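Local coordinates for protein GH26C (Muricauda sp. MAR_2010_75, PDB 6Q78) that probably hydrolyses internal beta-1,4-mannosidic linkages in mannans, as a family 26 glycoside hydrolase built on a TIM-barrel fold, at residues S130-F133 with F134-E137; S172-T175 with Q176-E180; F251-T254 with Y255-T259; P349-F352 with T353-F357; N391-M394 with E395-K399. All coordinates share one frame; numbering follows the deposited sequence.

Interaction 1: S130-F133 with F134-E137; sequences SNWF and FQQE
S130 meets Q135 through its main chain: its C lies 3.7 Å from Q135 NE2. The extended chain of Q135 runs back past the start of the helix, and that same amide nitrogen bonds to the carbonyl of P129. N131 is the N-cap of helix 132-150. Its CG is set opposite the backbone N (chi1 -180°), which carries OD1 to F134 N for a capping bond of 3.1 Å, the donor tilted somewhat from the carbonyl plane. On the other side of the amide, ND2 is tied to L124 O, so the capping group is fixed at both ends. The backbone O of N131 takes up Q135 N at 2.9 Å, opening the regular helical bonding. W132 carries the main side-chain packing. Q136 sets its CG over the six-membered ring of W132, 3.6 Å from the centroid and nearly on the ring normal, a CH-pi contact, and the bend at chi2 (-57°) lays the amide along the indole, stacked with planes only 13° apart and CD 3.6 Å from W132 CZ2. W132 O meanwhile accepts from Q136 N. The F133 ring packs against its neighbour, CE3 of W132 lying 3.8 Å above its plane near the rim, while F133 O receives E137 N. Around this first turn, F119 meets the W132 ring edge-to-face and the loop at D122 to N125 touches F133. E137 makes a salt bridge to K202 of helix 193-208, linking the helix, in a beta-alpha-beta unit between strands 112-116 and 153-157, to another helix of the barrel.

Interaction 2: S172-T175 with Q176-E180; sequences SEMT and QFQRE
T175 and Q178 hold each other by two reciprocal hydrogen bonds. T175 OG1 accepts Q178 N at 3.1 Å, and Q178 OE1 accepts T175 N, also at 3.1 Å. The first is fairly straight. In the second the N-H is nearly aligned (169°) but comes from above the amide's carbonyl plane, not on a lone pair. T175 OG1 reaches this place because it sits between the backbone N and the carbonyl carbon (chi1 70°), where it faces into the helix start; Q178 CG packs 3.3 Å from it. T175 O is taken by R179 N at 3.0 Å, almost along the C=O axis. Further out, M174 lays its CB 3.1 Å from Q178 OE1 and its CG 3.5 Å from R179 CG. R179, bent at chi3, folds its guanidinium back over the first turn, with T175 C and Q176 CA over one face, and its NH1 bonds to T171 O, which ties the preceding loop to the helix. M174 also packs on E162 and W234, and Q178 on E162 and E165. The reciprocal T175-Q178 pair is a capping box, the classic N-terminal closure of a helix, here at the start of helix 176-186, with M174 and R179 packed around it.

Interaction 3: F251-T254 with Y255-T259; sequences FTVT and YLKNT
From F251 to T254 each carbonyl accepts the N-H four residues on, T254 O taking N258 N at 2.8 Å; T254 O also accepts T259 N weakly, in a wider pi-type turn near the helix's end. F251 and Y255 stand side by side, pointing the same way. With CG of each anti to its own backbone N (chi1 173° for F251), the two rings leave the helix together, planes 20° apart but slid so far, with centroids 5.3 Å apart, that they barely overlap. Contact is made by F251 CZ, 3.8 Å from Y255 CD1, and by Y255 CB, which lies over one face of the F251 ring. T252 and L256 run alongside each other too, T252 CG2 to L256 CD1 4.0 Å. On another side of the helix the polar ends gather. K257 curls back at chi3 and chi4, placing NZ 3.0 Å from N258 OD1, and a water accepts from the same NZ and bonds to T254 OG1 at 2.8 Å. The curled lysine thus holds N258 directly and T254 through the water; T254 OG1 is also bonded to Q250 O. T254 CG2 lies 3.5 Å from N258 OD1. Helix 242-259 lies against two elements of the barrel. Its aromatic side rests on helix 193-208, where F251 and Y255 touch K197, T252 and Y255 touch L200, and Y255 OH bonds to E201. V253 and L256 face strand 265-269, through F267 and M265.

Interaction 4: P349-F352 with T353-F357; sequences PGFF and TNNLF
G350 O accepts N354 N at 2.8 Å at the start of helix 351-361, one of the helices of the TIM barrel, whose first turns contain a pi-type widening. G350 is the N-cap, with a positive phi (67°), and its O has N355 N as a weak further donor. F351 O is gripped twice: L356 N comes nearly straight along the carbonyl at 2.9 Å, whereas N355 N, at 3.1 Å, sits above the carbonyl plane. F352 O accepts F357 N at 2.9 Å, again five residues along. Two groups at the helix start are met from outside by one carboxylate: the backbone N of F352 by D392 OD2 and the hydroxyl of T353 by D392 OD1. A negative group there would probably also be favoured by the helix dipole. N355 OD1 has two donors, a water that also donates to P349 O and the amide of Q307. The apolar side is carried by F351, whose CG anti to the backbone N (chi1 175°) brings the ring beside the next turn, CD1 4.0 Å from N355 CB and CE2 4.2 Å from L356 CB. Its CD2 also lies over a face of the F352 ring. A serine at this position would probably leave those two CB atoms and the F352 face without their ring, opening a gap beside Y338. L356 packs on L333 and T336 of strand 330-336, while its CD2 approaches the F352 ring at the edge, 4.3 Å from F352 CD1.

Interaction 5: N391-M394 with E395-K399; sequences NDFM and EFVSK
M394 O takes two bonds from S398, from OG at 2.7 Å and from N at 3.1 Å, the two arriving from opposite faces of the carbonyl plane. The serine, with OG beside its own backbone N (chi1 -56°), thus covers a carbonyl in the last turn of the helix. Farther back, one water donates to both D392 OD1 at 2.8 Å and E395 OE1 at 2.9 Å, bridging two carboxylates whose oxygens, D392 OD1 and E395 OE1, are 5.1 Å apart; D392 is also held by F352 N and T353 OG1 of helix 351-361. Beyond these lies F393, around which the apolar packing is built. V397 CG1 sits over one face of its ring, 4.0 Å from the centroid, a CH-pi contact, and F396 lies obliquely beside it, planes 56° apart, with its CD2 4.1 Å from F393 CD1. F352 meets the F393 ring edge-to-face, and M105 and T106 of helix 101-106 pack against it. A glycine in place of F393 would probably leave V397 and F352 without the ring between them and open a gap toward helix 101-106. The chemistry thus divides the helix: a water-bridged acidic pair, and nearer the end a carbonyl held by S398, against an apolar side that packs on two other helices. The helix is joined to helix 351-361 both by the D392 carboxylate and by the apolar packing of F393.

Overall arrangement
All five contacts are local, each within a turn or two of helix, and they follow one another in series, with none nested in or crossing another. Interactions 1 and 2 close the starts of helices 132-150 and 176-186, one after a loop that follows strand 112-116, the other after the loop that follows strand 153-157. Interaction 3 ends helix 242-259, before strand 265-269. Interactions 4 and 5 lie on the far side of the chain's centre from interaction 3, their centres about 9 Å apart. The first three touch no other contact and lie on separate helices around the barrel; only interactions 4 and 5 join two helices, 351-361 and 390-397.

Interaction 1: S130-F133 with F134-E137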
# COMPACT_ATOMS: atom_id res chain seq x y z
N SER A 130 19.21 5.48 -21.29
CA SER A 130 20.04 6.54 -20.70
C SER A 130 19.28 7.34 -19.66
O SER A 130 19.89 8.18 -18.97
CB SER A 130 20.53 7.49 -21.79
OG SER A 130 19.48 8.34 -22.28
N ASN A 131 17.99 7.11 -19.53
CA ASN A 131 17.15 8.01 -18.75
C ASN A 131 17.04 7.49 -17.33
O ASN A 131 16.70 6.33 -17.12
CB ASN A 131 15.80 8.06 -19.45
CG ASN A 131 14.81 8.98 -18.74
OD1 ASN A 131 14.36 8.71 -17.64
ND2 ASN A 131 14.43 10.09 -19.40
N TRP A 132 17.37 8.34 -16.35
CA TRP A 132 17.42 7.87 -14.96
C TRP A 132 16.05 7.40 -14.47
O TRP A 132 15.96 6.42 -13.74
CB TRP A 132 17.99 8.97 -14.04
CG TRP A 132 18.13 8.53 -12.60
CD1 TRP A 132 19.11 7.71 -12.09
CD2 TRP A 132 17.22 8.80 -11.53
NE1 TRP A 132 18.88 7.48 -10.76
CE2 TRP A 132 17.74 8.14 -10.38
CE3 TRP A 132 16.03 9.53 -11.42
CZ2 TRP A 132 17.11 8.22 -9.13
CZ3 TRP A 132 15.40 9.59 -10.19
CH2 TRP A 132 15.94 8.91 -9.06
N PHE A 133 14.99 8.09 -14.86
CA PHE A 133 13.66 7.68 -14.40
C PHE A 133 13.28 6.33 -14.98
O PHE A 133 12.72 5.49 -14.27
CB PHE A 133 12.61 8.75 -14.75
CG PHE A 133 12.87 10.06 -14.10
CD1 PHE A 133 12.53 10.29 -12.76
CD2 PHE A 133 13.51 11.06 -14.81
CE1 PHE A 133 12.84 11.50 -12.18
CE2 PHE A 133 13.79 12.28 -14.20
CZ PHE A 133 13.47 12.46 -12.89
N PHE A 134 13.64 6.08 -16.25
CA PHE A 134 13.39 4.76 -16.81
C PHE A 134 14.25 3.71 -16.11
O PHE A 134 13.80 2.57 -15.89
CB PHE A 134 13.63 4.75 -18.33
CG PHE A 134 13.50 3.38 -18.92
CD1 PHE A 134 14.60 2.67 -19.33
CD2 PHE A 134 12.26 2.79 -18.95
CE1 PHE A 134 14.47 1.38 -19.83
CE2 PHE A 134 12.10 1.49 -19.43
CZ PHE A 134 13.19 0.79 -19.87
N GLN A 135 15.50 4.05 -15.76
CA GLN A 135 16.31 3.10 -15.01
C GLN A 135 15.64 2.74 -13.69
O GLN A 135 15.67 1.56 -13.27
CB GLN A 135 17.71 3.68 -14.76
CG GLN A 135 18.52 3.81 -16.04
CD GLN A 135 19.77 4.63 -15.85
OE1 GLN A 135 20.16 4.92 -14.71
NE2 GLN A 135 20.41 5.01 -16.96
N GLN A 136 15.01 3.72 -13.01
CA GLN A 136 14.29 3.41 -11.77
C GLN A 136 13.09 2.52 -12.06
O GLN A 136 12.84 1.56 -11.33
CB GLN A 136 13.84 4.70 -11.08
CG GLN A 136 15.06 5.60 -10.67
CD GLN A 136 16.02 4.85 -9.76
OE1 GLN A 136 15.67 4.51 -8.63
NE2 GLN A 136 17.20 4.55 -10.26
N GLU A 137 12.35 2.83 -13.13
CA GLU A 137 11.20 2.02 -13.55
C GLU A 137 11.63 0.58 -13.77
O GLU A 137 10.95 -0.36 -13.33
CB GLU A 137 10.66 2.61 -14.85
CG GLU A 137 9.64 1.71 -15.52
CD GLU A 137 9.07 2.34 -16.78
OE1 GLU A 137 8.97 3.58 -16.82
OE2 GLU A 137 8.69 1.60 -17.72

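Interaction 2: S172-T175 with Q176-E180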
# COMPACT_ATOMS: atom_id res chain seq x y z
N SER A 172 3.65 21.69 0.48
CA SER A 172 4.53 22.74 1.02
C SER A 172 5.53 23.23 -0.01
O SER A 172 6.10 24.32 0.15
CB SER A 172 5.30 22.19 2.22
OG SER A 172 6.17 21.13 1.81
N GLU A 173 5.78 22.43 -1.06
CA GLU A 173 6.76 22.74 -2.08
C GLU A 173 6.16 23.36 -3.33
O GLU A 173 6.91 23.78 -4.21
CB GLU A 173 7.54 21.47 -2.48
CG GLU A 173 8.24 20.79 -1.30
CD GLU A 173 8.80 19.41 -1.65
OE1 GLU A 173 8.60 18.93 -2.79
OE2 GLU A 173 9.45 18.81 -0.78
N MET A 174 4.83 23.39 -3.47
CA MET A 174 4.26 23.95 -4.69
C MET A 174 3.65 25.33 -4.43
O MET A 174 3.61 25.81 -3.30
CB MET A 174 3.27 22.98 -5.33
CG MET A 174 2.07 22.74 -4.49
SD MET A 174 1.01 21.41 -5.15
CE MET A 174 1.86 20.06 -4.66
N THR A 175 3.16 25.97 -5.49
CA THR A 175 2.55 27.28 -5.33
C THR A 175 1.12 27.14 -4.82
O THR A 175 0.51 26.07 -4.86
CB THR A 175 2.51 28.04 -6.66
OG1 THR A 175 1.58 27.44 -7.54
CG2 THR A 175 3.89 27.99 -7.32
N GLN A 176 0.59 28.26 -4.32
CA GLN A 176 -0.81 28.29 -3.89
C GLN A 176 -1.74 27.91 -5.03
O GLN A 176 -2.70 27.15 -4.84
CB GLN A 176 -1.17 29.67 -3.33
CG GLN A 176 -2.59 29.73 -2.82
CD GLN A 176 -3.01 31.13 -2.41
OE1 GLN A 176 -4.09 31.60 -2.78
NE2 GLN A 176 -2.16 31.81 -1.66
N PHE A 177 -1.48 28.44 -6.24
CA PHE A 177 -2.33 28.09 -7.37
C PHE A 177 -2.30 26.59 -7.63
O PHE A 177 -3.34 25.97 -7.89
CB PHE A 177 -1.93 28.86 -8.62
CG PHE A 177 -2.63 28.37 -9.86
CD1 PHE A 177 -3.86 28.90 -10.24
CD2 PHE A 177 -2.08 27.36 -10.64
CE1 PHE A 177 -4.51 28.43 -11.36
CE2 PHE A 177 -2.74 26.90 -11.77
CZ PHE A 177 -3.95 27.43 -12.12
N GLN A 178 -1.12 25.98 -7.60
CA GLN A 178 -1.05 24.54 -7.86
C GLN A 178 -1.81 23.74 -6.81
O GLN A 178 -2.59 22.84 -7.14
CB GLN A 178 0.42 24.12 -7.93
CG GLN A 178 1.07 24.63 -9.20
CD GLN A 178 2.57 24.68 -9.14
OE1 GLN A 178 3.18 24.36 -8.13
NE2 GLN A 178 3.19 25.10 -10.24
N ARG A 179 -1.56 24.04 -5.53
CA ARG A 179 -2.27 23.36 -4.44
C ARG A 179 -3.78 23.40 -4.66
O ARG A 179 -4.47 22.38 -4.50
CB ARG A 179 -2.00 24.11 -3.13
CG ARG A 179 -0.60 24.02 -2.62
CD ARG A 179 -0.54 24.40 -1.14
NE ARG A 179 -0.66 25.82 -0.90
CZ ARG A 179 0.37 26.64 -0.81
NH1 ARG A 179 1.62 26.19 -0.96
NH2 ARG A 179 0.16 27.92 -0.57
N GLU A 180 -4.30 24.57 -4.98
CA GLU A 180 -5.74 24.79 -5.01
C GLU A 180 -6.40 24.27 -6.28
O GLU A 180 -7.62 24.10 -6.30
CB GLU A 180 -6.05 26.27 -4.76
CG GLU A 180 -5.69 26.66 -3.33
CD GLU A 180 -5.98 28.11 -3.00
OE1 GLU A 180 -6.55 28.84 -3.85
OE2 GLU A 180 -5.63 28.53 -1.87

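Interaction 3: F251-T254 with Y255-T259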
# COMPACT_ATOMS: atom_id res chain seq x y z
N PHE A 251 -13.56 7.83 -11.71
CA PHE A 251 -13.01 7.95 -13.05
C PHE A 251 -11.76 7.08 -13.19
O PHE A 251 -11.60 6.38 -14.20
CB PHE A 251 -12.64 9.39 -13.38
CG PHE A 251 -11.91 9.50 -14.66
CD1 PHE A 251 -12.62 9.52 -15.86
CD2 PHE A 251 -10.53 9.52 -14.69
CE1 PHE A 251 -11.95 9.55 -17.06
CE2 PHE A 251 -9.85 9.55 -15.88
CZ PHE A 251 -10.55 9.56 -17.06
N THR A 252 -10.90 7.10 -12.17
CA THR A 252 -9.62 6.39 -12.27
C THR A 252 -9.83 4.89 -12.34
O THR A 252 -9.22 4.20 -13.17
CB THR A 252 -8.75 6.76 -11.07
OG1 THR A 252 -8.50 8.17 -11.12
CG2 THR A 252 -7.43 6.05 -11.11
N VAL A 253 -10.67 4.35 -11.45
CA VAL A 253 -10.91 2.91 -11.49
C VAL A 253 -11.50 2.49 -12.83
O VAL A 253 -11.07 1.50 -13.45
CB VAL A 253 -11.82 2.50 -10.32
CG1 VAL A 253 -12.28 1.05 -10.47
CG2 VAL A 253 -11.05 2.69 -9.02
N THR A 254 -12.52 3.22 -13.30
CA THR A 254 -13.18 2.83 -14.53
C THR A 254 -12.26 2.96 -15.73
O THR A 254 -12.28 2.12 -16.64
CB THR A 254 -14.45 3.68 -14.68
OG1 THR A 254 -15.34 3.37 -13.59
CG2 THR A 254 -15.16 3.42 -16.00
N TYR A 255 -11.42 4.01 -15.76
CA TYR A 255 -10.53 4.17 -16.90
C TYR A 255 -9.51 3.04 -16.95
O TYR A 255 -9.24 2.49 -18.04
CB TYR A 255 -9.84 5.53 -16.83
CG TYR A 255 -9.23 5.97 -18.15
CD1 TYR A 255 -10.02 6.41 -19.18
CD2 TYR A 255 -7.85 5.98 -18.34
CE1 TYR A 255 -9.47 6.82 -20.38
CE2 TYR A 255 -7.29 6.42 -19.54
CZ TYR A 255 -8.11 6.82 -20.56
OH TYR A 255 -7.57 7.24 -21.77
N LEU A 256 -8.94 2.67 -15.80
CA LEU A 256 -7.98 1.57 -15.77
C LEU A 256 -8.63 0.22 -16.08
O LEU A 256 -8.14 -0.54 -16.93
CB LEU A 256 -7.31 1.49 -14.41
CG LEU A 256 -6.28 2.62 -14.20
CD1 LEU A 256 -5.92 2.70 -12.74
CD2 LEU A 256 -5.04 2.31 -15.02
N LYS A 257 -9.75 -0.08 -15.41
CA LYS A 257 -10.38 -1.40 -15.55
C LYS A 257 -11.08 -1.56 -16.89
O LYS A 257 -10.95 -2.61 -17.55
CB LYS A 257 -11.35 -1.60 -14.39
CG LYS A 257 -12.30 -2.77 -14.55
CD LYS A 257 -13.08 -2.99 -13.24
CE LYS A 257 -13.99 -1.84 -12.91
NZ LYS A 257 -15.16 -1.93 -13.81
N ASN A 258 -11.83 -0.56 -17.32
CA ASN A 258 -12.67 -0.69 -18.50
C ASN A 258 -11.99 -0.15 -19.75
O ASN A 258 -11.75 -0.91 -20.69
CB ASN A 258 -14.03 -0.03 -18.22
CG ASN A 258 -14.76 -0.71 -17.06
OD1 ASN A 258 -15.17 -0.07 -16.10
ND2 ASN A 258 -14.89 -2.02 -17.15
N THR A 259 -11.64 1.14 -19.79
CA THR A 259 -11.04 1.69 -21.00
C THR A 259 -9.71 1.02 -21.34
O THR A 259 -9.46 0.71 -22.51
CB THR A 259 -10.88 3.20 -20.85
OG1 THR A 259 -12.17 3.76 -20.59
CG2 THR A 259 -10.34 3.82 -22.12
O HOH W 1 -16.13 0.80 -12.92

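Interaction 4: P349-F352 with T353-F357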
# COMPACT_ATOMS: atom_id res chain seq x y z
N PRO A 349 11.04 1.08 23.68
CA PRO A 349 11.11 -0.29 24.22
C PRO A 349 9.83 -1.06 23.99
O PRO A 349 8.73 -0.58 24.27
CB PRO A 349 11.38 -0.06 25.71
CG PRO A 349 12.06 1.28 25.78
CD PRO A 349 11.49 2.10 24.64
N GLY A 350 9.98 -2.28 23.45
CA GLY A 350 8.83 -3.12 23.17
C GLY A 350 7.91 -2.61 22.09
O GLY A 350 6.76 -3.05 22.01
N PHE A 351 8.38 -1.69 21.24
CA PHE A 351 7.52 -1.14 20.20
C PHE A 351 6.81 -2.23 19.39
O PHE A 351 5.59 -2.18 19.19
CB PHE A 351 8.29 -0.24 19.22
CG PHE A 351 7.43 0.21 18.10
CD1 PHE A 351 6.41 1.14 18.33
CD2 PHE A 351 7.55 -0.34 16.83
CE1 PHE A 351 5.56 1.53 17.32
CE2 PHE A 351 6.70 0.05 15.80
CZ PHE A 351 5.68 0.99 16.05
N PHE A 352 7.56 -3.17 18.83
CA PHE A 352 6.94 -4.10 17.89
C PHE A 352 6.04 -5.09 18.62
O PHE A 352 4.92 -5.38 18.17
CB PHE A 352 8.00 -4.85 17.08
CG PHE A 352 8.83 -3.96 16.19
CD1 PHE A 352 8.28 -3.42 15.02
CD2 PHE A 352 10.15 -3.67 16.50
CE1 PHE A 352 9.03 -2.59 14.19
CE2 PHE A 352 10.92 -2.83 15.66
CZ PHE A 352 10.35 -2.30 14.50
N THR A 353 6.52 -5.64 19.72
CA THR A 353 5.79 -6.71 20.38
C THR A 353 4.62 -6.18 21.20
O THR A 353 3.54 -6.79 21.21
CB THR A 353 6.75 -7.51 21.25
OG1 THR A 353 7.75 -8.11 20.40
CG2 THR A 353 6.00 -8.59 22.00
N ASN A 354 4.81 -5.06 21.90
CA ASN A 354 3.81 -4.58 22.87
C ASN A 354 2.93 -3.47 22.33
O ASN A 354 1.86 -3.21 22.90
CB ASN A 354 4.51 -4.04 24.11
CG ASN A 354 5.36 -5.09 24.79
OD1 ASN A 354 5.00 -6.27 24.81
ND2 ASN A 354 6.49 -4.68 25.34
N ASN A 355 3.37 -2.77 21.29
CA ASN A 355 2.63 -1.63 20.76
C ASN A 355 2.01 -1.98 19.42
O ASN A 355 0.79 -2.10 19.29
CB ASN A 355 3.50 -0.38 20.66
CG ASN A 355 3.94 0.15 22.02
OD1 ASN A 355 3.75 -0.51 23.06
ND2 ASN A 355 4.51 1.36 22.02
N LEU A 356 2.83 -2.16 18.39
CA LEU A 356 2.30 -2.46 17.07
C LEU A 356 1.51 -3.77 17.07
O LEU A 356 0.37 -3.82 16.59
CB LEU A 356 3.44 -2.52 16.05
CG LEU A 356 2.95 -2.93 14.66
CD1 LEU A 356 1.96 -1.89 14.06
CD2 LEU A 356 4.15 -3.06 13.74
N PHE A 357 2.10 -4.85 17.62
CA PHE A 357 1.40 -6.13 17.57
C PHE A 357 0.05 -6.06 18.26
O PHE A 357 -0.94 -6.62 17.76
CB PHE A 357 2.25 -7.24 18.19
CG PHE A 357 1.60 -8.60 18.12
CD1 PHE A 357 1.63 -9.33 16.93
CD2 PHE A 357 0.94 -9.13 19.22
CE1 PHE A 357 1.02 -10.60 16.86
CE2 PHE A 357 0.32 -10.38 19.16
CZ PHE A 357 0.37 -11.11 17.98
O HOH W 2 5.94 -0.90 24.88

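Interaction 5: N391-M394 with E395-K399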
# COMPACT_ATOMS: atom_id res chain seq x y z
N ASN A 391 15.90 -7.37 18.89
CA ASN A 391 15.29 -8.49 19.59
C ASN A 391 13.77 -8.38 19.66
O ASN A 391 13.06 -9.35 19.53
CB ASN A 391 15.91 -8.71 20.98
CG ASN A 391 15.41 -9.98 21.64
OD1 ASN A 391 14.64 -9.93 22.58
ND2 ASN A 391 15.84 -11.12 21.12
N ASP A 392 13.30 -7.16 19.87
CA ASP A 392 11.88 -6.88 19.93
C ASP A 392 11.24 -7.24 18.57
O ASP A 392 10.22 -7.86 18.52
CB ASP A 392 11.68 -5.40 20.29
CG ASP A 392 10.24 -4.94 20.24
OD1 ASP A 392 9.35 -5.69 20.57
OD2 ASP A 392 10.07 -3.79 19.87
N PHE A 393 11.90 -6.89 17.49
CA PHE A 393 11.39 -7.22 16.17
C PHE A 393 11.36 -8.73 15.97
O PHE A 393 10.45 -9.25 15.39
CB PHE A 393 12.24 -6.56 15.10
CG PHE A 393 11.66 -6.64 13.71
CD1 PHE A 393 10.62 -5.84 13.37
CD2 PHE A 393 12.17 -7.48 12.78
CE1 PHE A 393 10.09 -5.87 12.08
CE2 PHE A 393 11.65 -7.54 11.51
CZ PHE A 393 10.60 -6.72 11.15
N MET A 394 12.37 -9.44 16.45
CA MET A 394 12.39 -10.89 16.32
C MET A 394 11.25 -11.53 17.07
O MET A 394 10.64 -12.45 16.60
CB MET A 394 13.71 -11.45 16.84
CG MET A 394 14.89 -11.11 15.97
SD MET A 394 14.84 -11.84 14.32
CE MET A 394 14.07 -13.42 14.56
N GLU A 395 10.96 -11.01 18.25
CA GLU A 395 9.85 -11.52 19.01
C GLU A 395 8.54 -11.28 18.27
O GLU A 395 7.71 -12.15 18.21
CB GLU A 395 9.82 -10.92 20.42
CG GLU A 395 8.72 -11.53 21.27
CD GLU A 395 8.71 -11.05 22.70
OE1 GLU A 395 9.52 -10.19 23.06
OE2 GLU A 395 7.87 -11.55 23.42
N PHE A 396 8.40 -10.10 17.69
CA PHE A 396 7.21 -9.77 16.92
C PHE A 396 7.03 -10.71 15.73
O PHE A 396 5.95 -11.28 15.55
CB PHE A 396 7.29 -8.29 16.51
CG PHE A 396 6.37 -7.88 15.38
CD1 PHE A 396 4.99 -7.92 15.52
CD2 PHE A 396 6.90 -7.40 14.19
CE1 PHE A 396 4.15 -7.52 14.49
CE2 PHE A 396 6.07 -6.99 13.14
CZ PHE A 396 4.68 -7.04 13.30
N VAL A 397 8.07 -10.89 14.91
CA VAL A 397 7.91 -11.71 13.70
C VAL A 397 7.79 -13.19 14.01
O VAL A 397 7.40 -13.98 13.14
CB VAL A 397 8.95 -11.44 12.58
CG1 VAL A 397 8.93 -9.98 12.18
CG2 VAL A 397 10.35 -11.92 13.00
N SER A 398 8.13 -13.59 15.23
CA SER A 398 7.93 -14.97 15.66
C SER A 398 6.51 -15.25 16.12
O SER A 398 6.18 -16.42 16.34
CB SER A 398 8.92 -15.31 16.76
OG SER A 398 10.24 -15.06 16.30
N LYS A 399 5.65 -14.24 16.26
CA LYS A 399 4.28 -14.48 16.66
C LYS A 399 3.57 -15.29 15.58
O LYS A 399 3.83 -15.09 14.38
CB LYS A 399 3.52 -13.16 16.87
CG LYS A 399 4.00 -12.28 18.04
CD LYS A 399 3.62 -12.87 19.40
CE LYS A 399 3.90 -11.88 20.54
NZ LYS A 399 3.30 -12.34 21.85
O HOH W 3 9.83 -7.30 22.84